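Side-chain contacts in type II secretion system protein F (Vibrio cholerae, PDB 3C1Q), which probably serves, through domains that include this first cytoplasmic one, in the inner-membrane complex of the type II secretion system that exports toxins and proteases from the periplasm: residues A56-G61 and S65-D70; E33-V38 and T49-V54; R80-A85 and L96-D101. All coordinates share one frame; numbering follows the deposited sequence.

Interaction 1: A56-G61 and S65-D70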
# COMPACT_ATOMS: atom_id res chain seq x y z
N ALA B 56 -11.49 -17.74 2.14
CA ALA B 56 -12.51 -18.77 2.31
C ALA B 56 -12.30 -19.48 3.65
O ALA B 56 -13.23 -19.62 4.46
CB ALA B 56 -12.48 -19.74 1.15
N LYS B 57 -11.05 -19.86 3.93
CA LYS B 57 -10.75 -20.58 5.18
C LYS B 57 -11.03 -19.73 6.42
O LYS B 57 -11.55 -20.24 7.41
CB LYS B 57 -9.31 -21.10 5.17
CG LYS B 57 -9.13 -22.30 4.24
CD LYS B 57 -7.78 -22.95 4.41
CE LYS B 57 -7.68 -23.81 5.65
NZ LYS B 57 -6.58 -24.81 5.57
N VAL B 58 -10.70 -18.45 6.36
CA VAL B 58 -10.94 -17.54 7.48
C VAL B 58 -12.44 -17.44 7.75
O VAL B 58 -12.87 -17.47 8.90
CB VAL B 58 -10.32 -16.16 7.22
CG1 VAL B 58 -10.90 -15.10 8.17
CG2 VAL B 58 -8.78 -16.27 7.35
N THR B 59 -13.25 -17.32 6.70
CA THR B 59 -14.71 -17.25 6.87
C THR B 59 -15.27 -18.56 7.46
O THR B 59 -16.32 -18.55 8.11
CB THR B 59 -15.43 -16.92 5.55
OG1 THR B 59 -15.38 -18.06 4.67
CG2 THR B 59 -14.79 -15.70 4.88
N GLU B 60 -14.57 -19.67 7.24
CA GLU B 60 -14.98 -20.97 7.77
C GLU B 60 -14.50 -21.21 9.22
O GLU B 60 -14.88 -22.22 9.84
CB GLU B 60 -14.48 -22.10 6.86
CG GLU B 60 -15.18 -22.11 5.51
CD GLU B 60 -14.39 -22.82 4.41
OE1 GLU B 60 -13.33 -23.44 4.71
OE2 GLU B 60 -14.81 -22.76 3.24
N GLY B 61 -13.70 -20.28 9.75
CA GLY B 61 -13.27 -20.31 11.15
C GLY B 61 -11.81 -20.69 11.40
O GLY B 61 -11.35 -20.72 12.55
N SER B 65 -3.21 -17.34 10.60
CA SER B 65 -1.94 -18.07 10.73
C SER B 65 -2.06 -19.53 10.28
O SER B 65 -1.17 -20.05 9.60
CB SER B 65 -1.42 -18.01 12.18
OG SER B 65 -2.36 -18.48 13.12
N ASP B 66 -3.15 -20.20 10.64
CA ASP B 66 -3.31 -21.60 10.25
C ASP B 66 -3.50 -21.70 8.73
O ASP B 66 -2.88 -22.54 8.06
CB ASP B 66 -4.50 -22.22 11.01
CG ASP B 66 -4.62 -23.71 10.82
OD1 ASP B 66 -3.57 -24.38 10.72
OD2 ASP B 66 -5.76 -24.22 10.80
N SER B 67 -4.32 -20.81 8.19
CA SER B 67 -4.59 -20.75 6.74
C SER B 67 -3.31 -20.50 5.92
O SER B 67 -3.07 -21.16 4.92
CB SER B 67 -5.65 -19.70 6.43
OG SER B 67 -6.88 -19.96 7.10
N LEU B 68 -2.47 -19.58 6.39
CA LEU B 68 -1.22 -19.25 5.67
C LEU B 68 -0.28 -20.44 5.59
O LEU B 68 0.62 -20.46 4.75
CB LEU B 68 -0.50 -18.08 6.33
CG LEU B 68 -1.25 -16.75 6.37
CD1 LEU B 68 -0.37 -15.69 7.06
CD2 LEU B 68 -1.69 -16.29 4.99
N GLY B 69 -0.46 -21.42 6.48
CA GLY B 69 0.34 -22.62 6.50
C GLY B 69 0.17 -23.51 5.28
O GLY B 69 1.00 -24.39 5.05
N ASP B 70 -0.90 -23.30 4.52
CA ASP B 70 -1.04 -23.95 3.22
C ASP B 70 -0.09 -23.38 2.13
O ASP B 70 0.03 -23.97 1.06
CB ASP B 70 -2.50 -23.89 2.76
CG ASP B 70 -3.45 -24.70 3.64
OD1 ASP B 70 -2.97 -25.46 4.51
OD2 ASP B 70 -4.68 -24.57 3.48
O HOH W 1 -5.65 -25.67 7.98
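Lys57 reaches across from the last turns of helix 45-59 to Asp70, at the end of segment 65-70, and a salt bridge closes the gap: Lys57 NZ lies 2.8 Å from Asp70 OD2. The ammonium meets that oxygen on the syn side, 25° out of the carboxylate plane, and the two side chains come at each other from opposite directions. A bend at the third torsion of the lysine (chi3 77°) helps bring NZ to the carboxylate. Asp66, four residues before Asp70, joins through a water that accepts from Lys57 NZ at 2.7 Å and donates to Asp66 OD2 at 3.2 Å. Two carboxylates thus share one ammonium, one directly and one through solvent, and outside the pair the lysine also makes a cation-pi contact with Tyr62.

Beneath the charges the packing is close. Lys57 CB sits 3.3 Å from Ser67 OG, where the two backbones come nearest, and Val58 CG2 touches the same hydroxyl from farther off, at 4.2 Å. The buried Ser67 OG is not left to these carbons; it hydrogen-bonds back to Thr63 O, just ahead of helix 64-68.

Backbone and side-chain bonds finish the helix end. Ala56 O takes both Glu60 N and the hydroxyl of Thr59, OG1 being 2.7 Å away, and Gly61, with positive phi, completes a Schellman motif. What results is a short connection between two helices, in which that Schellman motif ends helix 45-59 and a lysine spans the joint to the short helix that follows.

Interaction 2: E33-V38 and T49-V54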
# COMPACT_ATOMS: atom_id res chain seq x y z
N GLU B 33 -13.02 -9.27 5.00
CA GLU B 33 -13.28 -8.20 4.03
C GLU B 33 -11.95 -7.66 3.51
O GLU B 33 -11.79 -7.36 2.31
CB GLU B 33 -14.12 -7.06 4.65
CG GLU B 33 -15.59 -7.37 4.98
CD GLU B 33 -16.37 -6.20 5.65
OE1 GLU B 33 -16.03 -4.99 5.47
OE2 GLU B 33 -17.35 -6.49 6.37
N CYS B 34 -10.99 -7.52 4.43
CA CYS B 34 -9.63 -7.13 4.03
C CYS B 34 -9.03 -8.08 3.01
O CYS B 34 -8.46 -7.65 1.99
CB CYS B 34 -8.70 -7.05 5.24
SG CYS B 34 -9.19 -5.84 6.49
N LEU B 35 -9.12 -9.37 3.29
CA LEU B 35 -8.58 -10.40 2.37
C LEU B 35 -9.26 -10.37 1.01
O LEU B 35 -8.60 -10.53 -0.01
CB LEU B 35 -8.68 -11.78 3.00
CG LEU B 35 -7.71 -12.07 4.15
CD1 LEU B 35 -8.17 -13.26 4.99
CD2 LEU B 35 -6.28 -12.30 3.63
N ARG B 36 -10.57 -10.16 0.99
CA ARG B 36 -11.30 -10.01 -0.27
C ARG B 36 -10.73 -8.86 -1.11
O ARG B 36 -10.47 -9.03 -2.30
CB ARG B 36 -12.79 -9.77 -0.03
CG ARG B 36 -13.61 -9.71 -1.32
CD ARG B 36 -14.97 -9.11 -1.12
NE ARG B 36 -15.96 -10.06 -0.63
CZ ARG B 36 -16.89 -10.67 -1.38
NH1 ARG B 36 -16.97 -10.47 -2.69
NH2 ARG B 36 -17.75 -11.51 -0.81
N ALA B 37 -10.56 -7.69 -0.50
CA ALA B 37 -10.01 -6.54 -1.18
C ALA B 37 -8.62 -6.81 -1.75
O ALA B 37 -8.36 -6.49 -2.92
CB ALA B 37 -9.98 -5.32 -0.22
N VAL B 38 -7.72 -7.40 -0.96
CA VAL B 38 -6.36 -7.64 -1.46
C VAL B 38 -6.41 -8.61 -2.68
O VAL B 38 -5.73 -8.38 -3.70
CB VAL B 38 -5.38 -8.14 -0.34
CG1 VAL B 38 -3.96 -8.27 -0.88
CG2 VAL B 38 -5.41 -7.19 0.88
N THR B 49 -5.64 -16.26 -6.39
CA THR B 49 -6.13 -17.58 -6.00
C THR B 49 -5.82 -17.90 -4.55
O THR B 49 -6.68 -18.40 -3.81
CB THR B 49 -5.46 -18.64 -6.88
OG1 THR B 49 -5.89 -18.43 -8.22
CG2 THR B 49 -5.82 -20.03 -6.44
N MSE B 50 -4.58 -17.64 -4.16
CA MSE B 50 -4.12 -17.90 -2.81
C MSE B 50 -4.92 -17.09 -1.82
O MSE B 50 -5.39 -17.64 -0.83
CB MSE B 50 -2.64 -17.55 -2.68
CG MSE B 50 -2.09 -17.62 -1.27
SE MSE B 50 -0.18 -17.23 -1.31
CE MSE B 50 -0.27 -15.29 -1.64
N LEU B 51 -5.10 -15.80 -2.09
CA LEU B 51 -5.82 -14.92 -1.16
C LEU B 51 -7.31 -15.25 -1.05
O LEU B 51 -7.89 -15.19 0.04
CB LEU B 51 -5.60 -13.46 -1.54
CG LEU B 51 -4.15 -13.01 -1.30
CD1 LEU B 51 -3.92 -11.63 -1.91
CD2 LEU B 51 -3.80 -13.04 0.18
N VAL B 52 -7.92 -15.66 -2.15
CA VAL B 52 -9.32 -16.07 -2.12
C VAL B 52 -9.45 -17.34 -1.27
O VAL B 52 -10.38 -17.47 -0.46
CB VAL B 52 -9.87 -16.26 -3.56
CG1 VAL B 52 -11.23 -16.95 -3.57
CG2 VAL B 52 -9.98 -14.90 -4.25
N ALA B 53 -8.52 -18.27 -1.43
CA ALA B 53 -8.52 -19.52 -0.69
C ALA B 53 -8.32 -19.27 0.80
O ALA B 53 -9.01 -19.84 1.63
CB ALA B 53 -7.43 -20.48 -1.23
N VAL B 54 -7.37 -18.40 1.14
CA VAL B 54 -7.13 -18.01 2.52
C VAL B 54 -8.38 -17.33 3.11
O VAL B 54 -8.78 -17.63 4.26
CB VAL B 54 -5.87 -17.11 2.63
CG1 VAL B 54 -5.73 -16.50 4.03
CG2 VAL B 54 -4.61 -17.93 2.28
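Leu51 and Val38 make the closest approach between segments 33-38 and 49-54. The Leu51 CD1 methyl pushes against the valine, 3.5 Å from Val38 CG1, and lies close to the backbone as well, 4.0 Å from Val38 C. It therefore beds down on both the side chain and the backbone of the facing helix. Val38 holds CG1 anti to its backbone nitrogen (chi1 -176°), and this is the branch that receives the leucine methyl; the two side chains meet at a slant.

One turn back along helix 31-40, Leu35 supplies the bump from the other side. Its CD1 comes to 4.2 Å from Val54 CG1, the side chains crossing at about a right angle, while its CD2 faces Leu51 CD2 at 4.3 Å. Leu35 consequently lies between Leu51 and Val54, two residues spaced three apart on helix 45-59, just as Leu51 lies between Leu35 and Val38 on its partner. The bumps interleave in a zigzag: Val54, Leu35, Leu51, Val38.

No hydrogen bond crosses the interface, and all four side chains are buried. The leucines mark the nearest backbone approach, 6.4 Å between Leu35 CA and Leu51 CA, and the short axes pass 8.7 Å apart at -164°, almost antiparallel.

Helix 11-26 packs on another flank of helix 31-40, with Leu24 and Val25 on Cys34, and reaches the contact itself through Gln20 on Val38. Helix 64-68 closes over Val54 through Leu64 and Ser67, while Ala37 faces Ser27 of the second subunit.

Interaction 3: R80-A85 and L96-D101. With CA (calcium ion), chain G.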
# COMPACT_ATOMS: atom_id res chain seq x y z
N ARG B 80 4.37 -16.61 9.78
CA ARG B 80 3.18 -17.26 10.30
C ARG B 80 3.18 -17.26 11.82
O ARG B 80 2.11 -17.12 12.44
CB ARG B 80 3.05 -18.68 9.73
CG ARG B 80 2.90 -18.66 8.24
CD ARG B 80 2.60 -20.00 7.63
NE ARG B 80 3.81 -20.77 7.49
CZ ARG B 80 4.18 -21.74 8.31
NH1 ARG B 80 3.41 -22.10 9.32
NH2 ARG B 80 5.33 -22.36 8.10
N SER B 81 4.37 -17.35 12.41
CA SER B 81 4.51 -17.26 13.86
C SER B 81 4.09 -15.89 14.38
O SER B 81 3.41 -15.81 15.40
CB SER B 81 5.95 -17.55 14.28
OG SER B 81 6.19 -18.94 14.19
N MSE B 82 4.50 -14.84 13.68
CA MSE B 82 4.15 -13.47 14.05
C MSE B 82 2.61 -13.28 14.00
O MSE B 82 2.00 -12.76 14.93
CB MSE B 82 4.88 -12.44 13.15
CG MSE B 82 6.43 -12.30 13.37
SE MSE B 82 6.87 -12.03 15.23
CE MSE B 82 5.73 -10.49 15.62
N VAL B 83 1.99 -13.72 12.91
CA VAL B 83 0.53 -13.65 12.75
C VAL B 83 -0.18 -14.39 13.89
O VAL B 83 -1.10 -13.84 14.51
CB VAL B 83 0.08 -14.22 11.38
CG1 VAL B 83 -1.42 -14.20 11.25
CG2 VAL B 83 0.72 -13.40 10.23
N ALA B 84 0.25 -15.62 14.16
CA ALA B 84 -0.26 -16.39 15.30
C ALA B 84 -0.19 -15.61 16.60
O ALA B 84 -1.17 -15.60 17.36
CB ALA B 84 0.50 -17.73 15.45
N ALA B 85 0.96 -15.00 16.90
CA ALA B 85 1.10 -14.22 18.14
C ALA B 85 0.10 -13.07 18.17
O ALA B 85 -0.53 -12.84 19.20
CB ALA B 85 2.55 -13.69 18.32
N LEU B 96 0.68 -7.11 11.92
CA LEU B 96 0.66 -6.95 10.46
C LEU B 96 1.45 -5.71 10.04
O LEU B 96 2.19 -5.75 9.04
CB LEU B 96 -0.77 -6.91 9.91
CG LEU B 96 -1.50 -8.25 9.87
CD1 LEU B 96 -2.94 -8.05 9.45
CD2 LEU B 96 -0.78 -9.25 8.93
N GLU B 97 1.29 -4.62 10.76
CA GLU B 97 2.05 -3.40 10.46
C GLU B 97 3.55 -3.71 10.48
O GLU B 97 4.29 -3.31 9.57
CB GLU B 97 1.74 -2.29 11.46
CG GLU B 97 2.52 -0.99 11.22
CD GLU B 97 2.32 -0.43 9.83
OE1 GLU B 97 1.17 -0.50 9.30
OE2 GLU B 97 3.32 0.08 9.26
N ARG B 98 4.00 -4.39 11.52
CA ARG B 98 5.43 -4.75 11.62
C ARG B 98 5.87 -5.68 10.50
O ARG B 98 6.98 -5.53 9.97
CB ARG B 98 5.75 -5.35 12.98
CG ARG B 98 5.70 -4.31 14.10
CD ARG B 98 6.57 -4.70 15.27
NE ARG B 98 5.97 -5.77 16.05
CZ ARG B 98 4.94 -5.60 16.88
NH1 ARG B 98 4.39 -4.40 17.06
NH2 ARG B 98 4.47 -6.64 17.55
N LEU B 99 5.00 -6.62 10.11
CA LEU B 99 5.32 -7.52 9.00
C LEU B 99 5.40 -6.73 7.67
O LEU B 99 6.27 -6.97 6.84
CB LEU B 99 4.27 -8.62 8.89
CG LEU B 99 4.42 -9.73 9.91
CD1 LEU B 99 3.11 -10.55 10.02
CD2 LEU B 99 5.63 -10.65 9.57
N ALA B 100 4.52 -5.76 7.50
CA ALA B 100 4.53 -4.88 6.33
C ALA B 100 5.82 -4.05 6.26
O ALA B 100 6.48 -3.96 5.19
CB ALA B 100 3.28 -3.96 6.37
N ASP B 101 6.19 -3.44 7.39
CA ASP B 101 7.42 -2.66 7.49
C ASP B 101 8.61 -3.52 7.16
O ASP B 101 9.51 -3.09 6.43
CB ASP B 101 7.60 -2.08 8.89
CG ASP B 101 6.70 -0.88 9.15
OD1 ASP B 101 6.27 -0.22 8.19
OD2 ASP B 101 6.47 -0.59 10.33
CA CA G . 5.09 1.43 9.72
O HOH W 2 3.40 3.08 10.41
O HOH W 3 5.11 1.33 12.20
O HOH W 4 4.71 2.49 7.62
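Leu99 packs toward helix 77-89 from a helix whose other flank holds a calcium ion, so one short segment serves both an apolar seam and a metal site. On the apolar side Leu99 CD1 does most of the work, 3.7 Å from Val83 CG2 with the two side chains at about a right angle. The same methyl touches Met82 CB, as does Leu99 CD2, each at 4.1 Å; the leucine fork straddles that carbon. Met82, a selenomethionine here, is bent at its second and third torsions, which brings CE to the edge of the Arg98 guanidinium, near its plane, in a loose contact. The axes are 10.2 Å apart at 158°, a wide antiparallel pairing.

On the metal side, Asp101 grips calcium with both carboxylate oxygens, OD1 and OD2 each at 2.5 Å, whereas Glu97 gives OE2 alone, at 2.3 Å. The glutamate chain leaves anti to its backbone nitrogen and then kinks at chi2 (56°), swinging the carboxylate round to the metal one turn from Asp101. Three waters also bind the ion, and Glu43 of the second subunit adds a further ligand. Arg19 hydrogen-bonds to both Glu97 OE2 and Asp101 OD1, probably easing the build-up of negative charge.

Carboxylates one helical turn apart, joined by one from the partner chain, form an intersubunit calcium site on this all-helical domain.

In the fold
The three contacts follow one another in series along the chain: interaction 2, then interaction 1, then interaction 3. Interactions 1 and 2 share helix 45-59, their centres 10 Å apart, and touch directly where Val58 CG2 meets Leu35 CD1 at 3.9 Å. Interaction 1 passes the packing on to interaction 3, 15 Å away between centres, through Ser65 and Leu68 of helix 64-68 against helix 77-89. Interactions 2 and 3, with centres 17 Å apart, do not touch; their nearest atoms are about 7 Å apart. The short helix 64-68 thus bridges the two antiparallel pairs within one all-helical cytoplasmic domain, whose second pair carries calcium ligands facing the other subunit.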